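Local coordinates for copper-containing nitrite reductase (Thermus scotoductus, PDB 6HBE), which probably catalyses the one-electron reduction of nitrite to nitric oxide, using copper centres in a homotrimer of three-domain subunits, at residues R42-N47 and D71-G76; H64-N69 and G96-F101. One frame throughout, in Å; residues are numbered along the deposited sequence.

Contact 1 of 2, residues R42-N47 and D71-G76. With CU (copper (II) ion), chain N.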
ATOM      1  N   ARG C  42       8.973 -10.937 -19.009  1.00 24.75           N
ATOM      2  CA  ARG C  42       9.893 -10.131 -19.836  1.00 25.53           C
ATOM      3  C   ARG C  42      10.294  -8.888 -19.095  1.00 25.93           C
ATOM      4  O   ARG C  42       9.451  -8.242 -18.475  1.00 29.15           O
ATOM      5  CB  ARG C  42       9.238  -9.692 -21.150  1.00 28.61           C
ATOM      6  CG  ARG C  42       8.829 -10.824 -22.082  1.00 33.22           C
ATOM      7  CD  ARG C  42       8.677 -10.318 -23.510  1.00 36.24           C
ATOM      8  NE  ARG C  42       7.685 -11.121 -24.201  1.00 42.77           N
ATOM      9  CZ  ARG C  42       7.920 -12.081 -25.098  1.00 48.71           C
ATOM     10  NH1 ARG C  42       6.867 -12.729 -25.615  1.00 50.78           N
ATOM     11  NH2 ARG C  42       9.159 -12.400 -25.509  1.00 49.42           N
ATOM     12  N   GLY C  43      11.568  -8.527 -19.201  1.00 25.03           N
ATOM     13  CA  GLY C  43      12.090  -7.321 -18.585  1.00 25.62           C
ATOM     14  C   GLY C  43      13.519  -7.011 -18.967  1.00 25.06           C
ATOM     15  O   GLY C  43      13.956  -7.318 -20.067  1.00 25.49           O
ATOM     16  N   PHE C  44      14.237  -6.366 -18.056  1.00 24.83           N
ATOM     17  CA  PHE C  44      15.642  -6.032 -18.219  1.00 25.06           C
ATOM     18  C   PHE C  44      16.442  -6.691 -17.096  1.00 24.93           C
ATOM     19  O   PHE C  44      15.915  -6.871 -15.986  1.00 23.27           O
ATOM     20  CB  PHE C  44      15.869  -4.518 -18.125  1.00 25.70           C
ATOM     21  CG  PHE C  44      15.155  -3.694 -19.184  1.00 26.58           C
ATOM     22  CD1 PHE C  44      15.479  -3.838 -20.540  1.00 27.48           C
ATOM     23  CD2 PHE C  44      14.209  -2.716 -18.826  1.00 27.50           C
ATOM     24  CE1 PHE C  44      14.835  -3.080 -21.525  1.00 28.05           C
ATOM     25  CE2 PHE C  44      13.564  -1.949 -19.808  1.00 27.47           C
ATOM     26  CZ  PHE C  44      13.874  -2.135 -21.155  1.00 28.16           C
ATOM     27  N   SER C  45      17.715  -7.018 -17.356  1.00 23.50           N
ATOM     28  CA  SER C  45      18.601  -7.619 -16.348  1.00 23.53           C
ATOM     29  C   SER C  45      20.029  -7.072 -16.385  1.00 24.88           C
ATOM     30  O   SER C  45      20.407  -6.307 -17.311  1.00 25.34           O
ATOM     31  CB  SER C  45      18.662  -9.140 -16.532  1.00 25.32           C
ATOM     32  OG  SER C  45      19.411  -9.481 -17.680  1.00 23.87           O
ATOM     33  N   PHE C  46      20.787  -7.436 -15.362  1.00 22.04           N
ATOM     34  CA  PHE C  46      22.240  -7.512 -15.435  1.00 22.59           C
ATOM     35  C   PHE C  46      22.616  -9.000 -15.545  1.00 24.41           C
ATOM     36  O   PHE C  46      22.226  -9.821 -14.699  1.00 21.37           O
ATOM     37  CB  PHE C  46      22.908  -6.895 -14.233  1.00 23.46           C
ATOM     38  CG  PHE C  46      22.710  -5.403 -14.131  1.00 25.00           C
ATOM     39  CD1 PHE C  46      23.382  -4.548 -14.978  1.00 24.78           C
ATOM     40  CD2 PHE C  46      21.798  -4.868 -13.225  1.00 25.44           C
ATOM     41  CE1 PHE C  46      23.189  -3.184 -14.907  1.00 25.13           C
ATOM     42  CE2 PHE C  46      21.605  -3.507 -13.139  1.00 25.68           C
ATOM     43  CZ  PHE C  46      22.300  -2.660 -13.984  1.00 25.98           C
ATOM     44  N   ASN C  47      23.336  -9.339 -16.615  1.00 24.24           N
ATOM     45  CA  ASN C  47      23.879 -10.686 -16.832  1.00 26.35           C
ATOM     46  C   ASN C  47      22.856 -11.811 -16.929  1.00 25.34           C
ATOM     47  O   ASN C  47      23.139 -12.951 -16.547  1.00 27.95           O
ATOM     48  CB  ASN C  47      24.905 -11.023 -15.763  1.00 28.37           C
ATOM     49  CG  ASN C  47      26.014  -9.989 -15.657  1.00 30.42           C
ATOM     50  OD1 ASN C  47      25.780  -8.777 -15.448  1.00 31.11           O
ATOM     51  ND2 ASN C  47      27.233 -10.454 -15.767  1.00 33.45           N
ATOM     52  N   ASP C  71      22.465  -4.041 -24.696  1.00 32.45           N
ATOM     53  CA  ASP C  71      21.106  -3.883 -25.206  1.00 32.22           C
ATOM     54  C   ASP C  71      21.037  -2.818 -26.331  1.00 32.25           C
ATOM     55  O   ASP C  71      22.011  -2.134 -26.586  1.00 32.37           O
ATOM     56  CB  ASP C  71      20.189  -3.434 -24.050  1.00 31.35           C
ATOM     57  CG  ASP C  71      18.743  -3.883 -24.208  1.00 32.43           C
ATOM     58  OD1 ASP C  71      18.387  -4.560 -25.199  1.00 32.42           O
ATOM     59  OD2 ASP C  71      17.940  -3.563 -23.290  1.00 32.50           O
ATOM     60  N   ASN C  72      19.853  -2.674 -26.926  1.00 30.69           N
ATOM     61  CA  ASN C  72      19.531  -1.627 -27.924  1.00 34.34           C
ATOM     62  C   ASN C  72      18.928  -0.326 -27.351  1.00 31.98           C
ATOM     63  O   ASN C  72      18.625   0.574 -28.133  1.00 29.52           O
ATOM     64  CB  ASN C  72      18.589  -2.194 -29.022  1.00 36.45           C
ATOM     65  CG  ASN C  72      17.249  -2.708 -28.470  1.00 43.16           C
ATOM     66  OD1 ASN C  72      17.160  -3.135 -27.331  1.00 48.17           O
ATOM     67  ND2 ASN C  72      16.212  -2.685 -29.292  1.00 50.98           N
ATOM     68  N   VAL C  73      18.743  -0.226 -26.021  1.00 29.06           N
ATOM     69  CA  VAL C  73      18.399   1.046 -25.360  1.00 27.32           C
ATOM     70  C   VAL C  73      19.422   1.379 -24.281  1.00 26.84           C
ATOM     71  O   VAL C  73      20.185   0.507 -23.833  1.00 27.19           O
ATOM     72  CB  VAL C  73      16.965   1.074 -24.757  1.00 28.35           C
ATOM     73  CG1 VAL C  73      15.930   0.711 -25.811  1.00 29.02           C
ATOM     74  CG2 VAL C  73      16.828   0.167 -23.528  1.00 27.12           C
ATOM     75  N   THR C  74      19.412   2.642 -23.882  1.00 23.20           N
ATOM     76  CA  THR C  74      20.292   3.190 -22.842  1.00 24.76           C
ATOM     77  C   THR C  74      20.034   2.536 -21.486  1.00 25.70           C
ATOM     78  O   THR C  74      18.889   2.286 -21.170  1.00 26.02           O
ATOM     79  CB  THR C  74      20.066   4.707 -22.758  1.00 24.96           C
ATOM     80  OG1 THR C  74      20.457   5.287 -24.013  1.00 28.51           O
ATOM     81  CG2 THR C  74      20.859   5.387 -21.656  1.00 24.88           C
ATOM     82  N   HIS C  75      21.096   2.316 -20.702  1.00 25.08           N
ATOM     83  CA  HIS C  75      21.009   1.770 -19.330  1.00 23.87           C
ATOM     84  C   HIS C  75      22.003   2.556 -18.476  1.00 24.66           C
ATOM     85  O   HIS C  75      22.475   3.631 -18.890  1.00 26.39           O
ATOM     86  CB  HIS C  75      21.306   0.247 -19.317  1.00 23.93           C
ATOM     87  CG  HIS C  75      20.238  -0.573 -19.968  1.00 22.94           C
ATOM     88  ND1 HIS C  75      18.998  -0.751 -19.396  1.00 24.02           N
ATOM     89  CD2 HIS C  75      20.223  -1.268 -21.131  1.00 23.31           C
ATOM     90  CE1 HIS C  75      18.249  -1.485 -20.203  1.00 21.45           C
ATOM     91  NE2 HIS C  75      18.969  -1.814 -21.258  1.00 23.46           N
ATOM     92  N   GLY C  76      22.303   2.063 -17.291  1.00 22.54           N
ATOM     93  CA  GLY C  76      23.234   2.731 -16.400  1.00 22.48           C
ATOM     94  C   GLY C  76      23.325   1.972 -15.108  1.00 23.27           C
ATOM     95  O   GLY C  76      22.882   0.829 -15.046  1.00 25.86           O
TER
HETATM   96 CU    CU N 502      18.254  -0.105 -17.593  1.00 24.97          CU
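A buried, mostly aromatic contact joins strand 39-46 to the loop that follows strand 62-69 and brings His-75 to a copper ion. No hydrogen bond crosses between 42-47 and 71-76; Phe-44 does most of the touching. Its CG lies beside the backbone N (chi1 -61°), which sets the ring in front of the loop, and His-75 meets it edge first. His-75 CE1, a corner of the imidazole, stands over one face of the phenyl ring, toward its rim, 3.7 Å from Phe-44 CD1. This is a T-shaped pair with centroids 5.1 Å apart and planes at 72°. A second copper ligand, His-125, stacks its ring on Phe-44.

His-75 is gripped at both nitrogens. His-75 ND1 binds the copper at 2.0 Å, while its NE2 gives an almost straight hydrogen bond of 2.9 Å to Asp-71 OD2, received on the anti lone pair and lying in the imidazole plane. Together they fix the rotation of the ring, and the carboxylate would be expected to make the imidazole a somewhat stronger donor to the metal. Asp-71 OD2 also bonds Ser-30 and passes 3.6 Å from Phe-44 CE1, with Val-73 CG2 a looser apolar neighbour of the same carbon. An alanine in place of Phe-44 would lose the ring against which the imidazole edge rests and would probably loosen the packing around His-75 and His-125. Further along, Phe-46 turns its ring edge to Gly-76 O, 3.7 Å from Phe-46 CZ.

Cys-115, His-125 and Gln-130 complete the coordination. A strand-borne phenyl ring and a carboxylate-held histidine thus form one wall of a type 1 copper site in a cupredoxin domain, here with glutamine as the fourth protein ligand.

Contact 2 of 2, residues H64-N69 and G96-F101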
ATOM      1  N   HIS C  64      36.439  -2.054  -8.281  1.00 28.75           N
ATOM      2  CA  HIS C  64      36.444  -1.621  -9.670  1.00 31.11           C
ATOM      3  C   HIS C  64      35.223  -2.254 -10.307  1.00 30.18           C
ATOM      4  O   HIS C  64      35.065  -3.465 -10.212  1.00 31.87           O
ATOM      5  CB  HIS C  64      37.710  -2.100 -10.447  1.00 34.70           C
ATOM      6  CG  HIS C  64      39.016  -1.623  -9.878  1.00 40.78           C
ATOM      7  ND1 HIS C  64      39.459  -0.320  -9.997  1.00 45.44           N
ATOM      8  CD2 HIS C  64      39.991  -2.286  -9.205  1.00 47.88           C
ATOM      9  CE1 HIS C  64      40.632  -0.194  -9.400  1.00 45.31           C
ATOM     10  NE2 HIS C  64      40.983  -1.375  -8.921  1.00 48.00           N
ATOM     11  N   ILE C  65      34.386  -1.444 -10.955  1.00 26.54           N
ATOM     12  CA  ILE C  65      33.243  -1.915 -11.737  1.00 27.04           C
ATOM     13  C   ILE C  65      33.488  -1.685 -13.234  1.00 28.61           C
ATOM     14  O   ILE C  65      33.914  -0.591 -13.636  1.00 30.01           O
ATOM     15  CB  ILE C  65      31.938  -1.142 -11.364  1.00 29.27           C
ATOM     16  CG1 ILE C  65      31.608  -1.270  -9.875  1.00 31.42           C
ATOM     17  CG2 ILE C  65      30.778  -1.561 -12.272  1.00 28.67           C
ATOM     18  CD1 ILE C  65      31.307  -2.682  -9.405  1.00 32.63           C
ATOM     19  N   THR C  66      33.185  -2.687 -14.050  1.00 26.19           N
ATOM     20  CA  THR C  66      33.132  -2.535 -15.489  1.00 27.82           C
ATOM     21  C   THR C  66      31.690  -2.735 -15.865  1.00 28.31           C
ATOM     22  O   THR C  66      31.145  -3.777 -15.585  1.00 28.16           O
ATOM     23  CB  THR C  66      34.018  -3.573 -16.224  1.00 30.57           C
ATOM     24  OG1 THR C  66      35.391  -3.292 -15.934  1.00 30.25           O
ATOM     25  CG2 THR C  66      33.820  -3.514 -17.714  1.00 30.88           C
ATOM     26  N   LEU C  67      31.056  -1.713 -16.442  1.00 27.96           N
ATOM     27  CA  LEU C  67      29.682  -1.817 -16.881  1.00 26.86           C
ATOM     28  C   LEU C  67      29.609  -1.813 -18.384  1.00 27.28           C
ATOM     29  O   LEU C  67      30.087  -0.857 -19.012  1.00 30.71           O
ATOM     30  CB  LEU C  67      28.898  -0.631 -16.313  1.00 29.00           C
ATOM     31  CG  LEU C  67      27.457  -0.434 -16.818  1.00 29.86           C
ATOM     32  CD1 LEU C  67      26.562  -1.578 -16.352  1.00 31.10           C
ATOM     33  CD2 LEU C  67      26.921   0.907 -16.317  1.00 32.18           C
ATOM     34  N   ARG C  68      28.938  -2.789 -18.983  1.00 25.12           N
ATOM     35  CA  ARG C  68      28.813  -2.849 -20.432  1.00 28.32           C
ATOM     36  C   ARG C  68      27.349  -2.879 -20.806  1.00 28.20           C
ATOM     37  O   ARG C  68      26.581  -3.601 -20.182  1.00 29.59           O
ATOM     38  CB  ARG C  68      29.471  -4.114 -21.030  1.00 29.79           C
ATOM     39  CG  ARG C  68      30.929  -4.300 -20.674  1.00 32.82           C
ATOM     40  CD  ARG C  68      31.521  -5.562 -21.311  1.00 33.45           C
ATOM     41  NE  ARG C  68      32.799  -5.877 -20.685  1.00 35.43           N
ATOM     42  CZ  ARG C  68      33.939  -5.196 -20.868  1.00 38.78           C
ATOM     43  NH1 ARG C  68      34.012  -4.166 -21.718  1.00 38.25           N
ATOM     44  NH2 ARG C  68      35.042  -5.570 -20.213  1.00 42.44           N
ATOM     45  N   ASN C  69      26.960  -2.095 -21.812  1.00 27.09           N
ATOM     46  CA  ASN C  69      25.587  -2.118 -22.294  1.00 26.25           C
ATOM     47  C   ASN C  69      25.449  -2.952 -23.559  1.00 27.62           C
ATOM     48  O   ASN C  69      25.835  -2.519 -24.659  1.00 31.06           O
ATOM     49  CB  ASN C  69      25.051  -0.693 -22.501  1.00 26.74           C
ATOM     50  CG  ASN C  69      23.584  -0.681 -22.893  1.00 26.84           C
ATOM     51  OD1 ASN C  69      22.971  -1.735 -23.108  1.00 27.83           O
ATOM     52  ND2 ASN C  69      23.005   0.515 -22.981  1.00 27.68           N
ATOM     53  N   GLY C  96      25.979  -0.363 -26.548  1.00 32.23           N
ATOM     54  CA  GLY C  96      27.317  -0.727 -26.949  1.00 32.50           C
ATOM     55  C   GLY C  96      28.440  -0.038 -26.199  1.00 34.04           C
ATOM     56  O   GLY C  96      29.600  -0.371 -26.424  1.00 34.81           O
ATOM     57  N   GLU C  97      28.132   0.892 -25.307  1.00 30.73           N
ATOM     58  CA  GLU C  97      29.160   1.624 -24.559  1.00 33.44           C
ATOM     59  C   GLU C  97      29.655   0.819 -23.342  1.00 35.09           C
ATOM     60  O   GLU C  97      28.911  -0.051 -22.837  1.00 33.71           O
ATOM     61  CB  GLU C  97      28.580   2.970 -24.121  1.00 35.51           C
ATOM     62  CG  GLU C  97      29.606   3.995 -23.715  1.00 40.06           C
ATOM     63  CD  GLU C  97      29.034   5.366 -23.341  1.00 45.58           C
ATOM     64  OE1 GLU C  97      29.854   6.188 -22.853  1.00 51.33           O
ATOM     65  OE2 GLU C  97      27.810   5.633 -23.487  1.00 38.37           O
ATOM     66  N   THR C  98      30.880   1.144 -22.872  1.00 33.20           N
ATOM     67  CA  THR C  98      31.481   0.633 -21.640  1.00 34.46           C
ATOM     68  C   THR C  98      31.888   1.781 -20.699  1.00 35.06           C
ATOM     69  O   THR C  98      32.355   2.831 -21.152  1.00 36.06           O
ATOM     70  CB  THR C  98      32.727  -0.258 -21.949  1.00 36.51           C
ATOM     71  OG1 THR C  98      32.312  -1.401 -22.690  1.00 37.06           O
ATOM     72  CG2 THR C  98      33.390  -0.771 -20.685  1.00 36.49           C
ATOM     73  N   ARG C  99      31.686   1.604 -19.393  1.00 28.35           N
ATOM     74  CA  ARG C  99      32.274   2.505 -18.394  1.00 29.75           C
ATOM     75  C   ARG C  99      33.107   1.731 -17.401  1.00 29.77           C
ATOM     76  O   ARG C  99      32.816   0.585 -17.098  1.00 29.46           O
ATOM     77  CB  ARG C  99      31.204   3.295 -17.623  1.00 31.32           C
ATOM     78  CG  ARG C  99      30.199   4.061 -18.487  1.00 32.40           C
ATOM     79  CD  ARG C  99      30.755   5.340 -19.118  1.00 34.55           C
ATOM     80  NE  ARG C  99      29.749   5.944 -20.016  1.00 33.66           N
ATOM     81  CZ  ARG C  99      28.714   6.680 -19.599  1.00 34.52           C
ATOM     82  NH1 ARG C  99      28.543   6.965 -18.304  1.00 34.30           N
ATOM     83  NH2 ARG C  99      27.834   7.138 -20.482  1.00 32.41           N
ATOM     84  N   GLU C 100      34.110   2.403 -16.853  1.00 28.93           N
ATOM     85  CA  GLU C 100      34.979   1.861 -15.816  1.00 33.78           C
ATOM     86  C   GLU C 100      34.868   2.834 -14.661  1.00 33.36           C
ATOM     87  O   GLU C 100      34.947   4.039 -14.903  1.00 37.44           O
ATOM     88  CB  GLU C 100      36.445   1.832 -16.300  1.00 35.42           C
ATOM     89  CG  GLU C 100      36.685   1.047 -17.583  1.00 38.03           C
ATOM     90  CD  GLU C 100      36.512  -0.456 -17.420  1.00 40.34           C
ATOM     91  OE1 GLU C 100      36.528  -0.925 -16.265  1.00 45.39           O
ATOM     92  OE2 GLU C 100      36.337  -1.165 -18.440  1.00 39.80           O
ATOM     93  N   PHE C 101      34.680   2.331 -13.435  1.00 30.12           N
ATOM     94  CA  PHE C 101      34.559   3.163 -12.229  1.00 29.96           C
ATOM     95  C   PHE C 101      35.118   2.452 -10.989  1.00 28.69           C
ATOM     96  O   PHE C 101      34.892   1.256 -10.785  1.00 31.69           O
ATOM     97  CB  PHE C 101      33.069   3.538 -12.057  1.00 30.26           C
ATOM     98  CG  PHE C 101      32.767   4.364 -10.827  1.00 30.60           C
ATOM     99  CD1 PHE C 101      33.044   5.728 -10.799  1.00 30.93           C
ATOM    100  CD2 PHE C 101      32.168   3.786  -9.717  1.00 29.84           C
ATOM    101  CE1 PHE C 101      32.754   6.497  -9.682  1.00 31.73           C
ATOM    102  CE2 PHE C 101      31.866   4.552  -8.588  1.00 31.26           C
ATOM    103  CZ  PHE C 101      32.161   5.907  -8.567  1.00 30.46           C
TER
HETATM  104  O   HOH W   1      37.036  -0.771 -13.446  1.00 44.22           O
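Main-chain hydrogen bonds carry most of the contact between 64-69 and 96-101, two antiparallel neighbours in one sheet. Ile-65 and Phe-101 form a hydrogen-bonded pair, its Ile-65 N to Phe-101 O bond 2.8 Å long and practically straight at 178°. Leu-67 and Arg-99 repeat the pattern. Beyond them, Asn-69 N reaches Glu-97 O at 3.0 Å and Gly-96 N returns to Asn-69 O, so the pairing runs on into the turn before strand 98-104.

Side chains alternate across the sheet. On the face of Thr-66, Arg-68, Thr-98 and Glu-100, the closest union is between Thr-66 and Glu-100, which lie alongside each other. The glutamate bends at chi2 (-69°) and brings Glu-100 OE1 to Thr-66 OG1, which donates a 2.6 Å bond to its syn lone pair. A water gives one bond to Glu-100 OE1 and another to Ile-65 O, holding the carboxylate from a second direction. Arg-68 runs extended beside Thr-98, its NH1 making only a weak, bent bond to Thr-98 OG1, while Thr-66 CG2 sits over a face of its guanidinium.

Farther out, His-23 bonds Thr-66 OG1 from strand 21-36. Around the edge of the pair, Arg-99 NE meets Glu-97 OE1 at 2.8 Å from above the carboxylate plane in a salt bridge, and Arg-99 NH1 binds the carbonyls of Phe-89 and Gly-91. Asn-69 uses its amide to bond Asp-71 N, Val-73 O and Val-93 O, thereby tying the strand end to the adjoining loops.

Register here is set by the backbone, and the partly exposed polar face adds a short hydroxyl-carboxylate bond; the negative charge of Glu-100 is probably eased by this bond, by the water and, at longer range, by Arg-68.

Contact 1 is core and contact 2 lies nearer the surface: the former is buried at the copper, the latter partly exposed, with strand 98-104 outermost in its sheet within the chain. Both draw on the same five-stranded sheet, in which strand 21-36 lies between strands 39-46 and 62-69. Ring packing and metal ligation dominate at 42-47 with 71-76, whereas backbone pairing dominates at 64-69 with 96-101, with a hydroxyl-carboxylate bond added on one face. The two meet where the strand passes into the copper loop: Asn-69 OD1 packs 3.4 Å from His-75 CD2, and Leu-67 CD1 lies 4.0 Å from Phe-46 CE1.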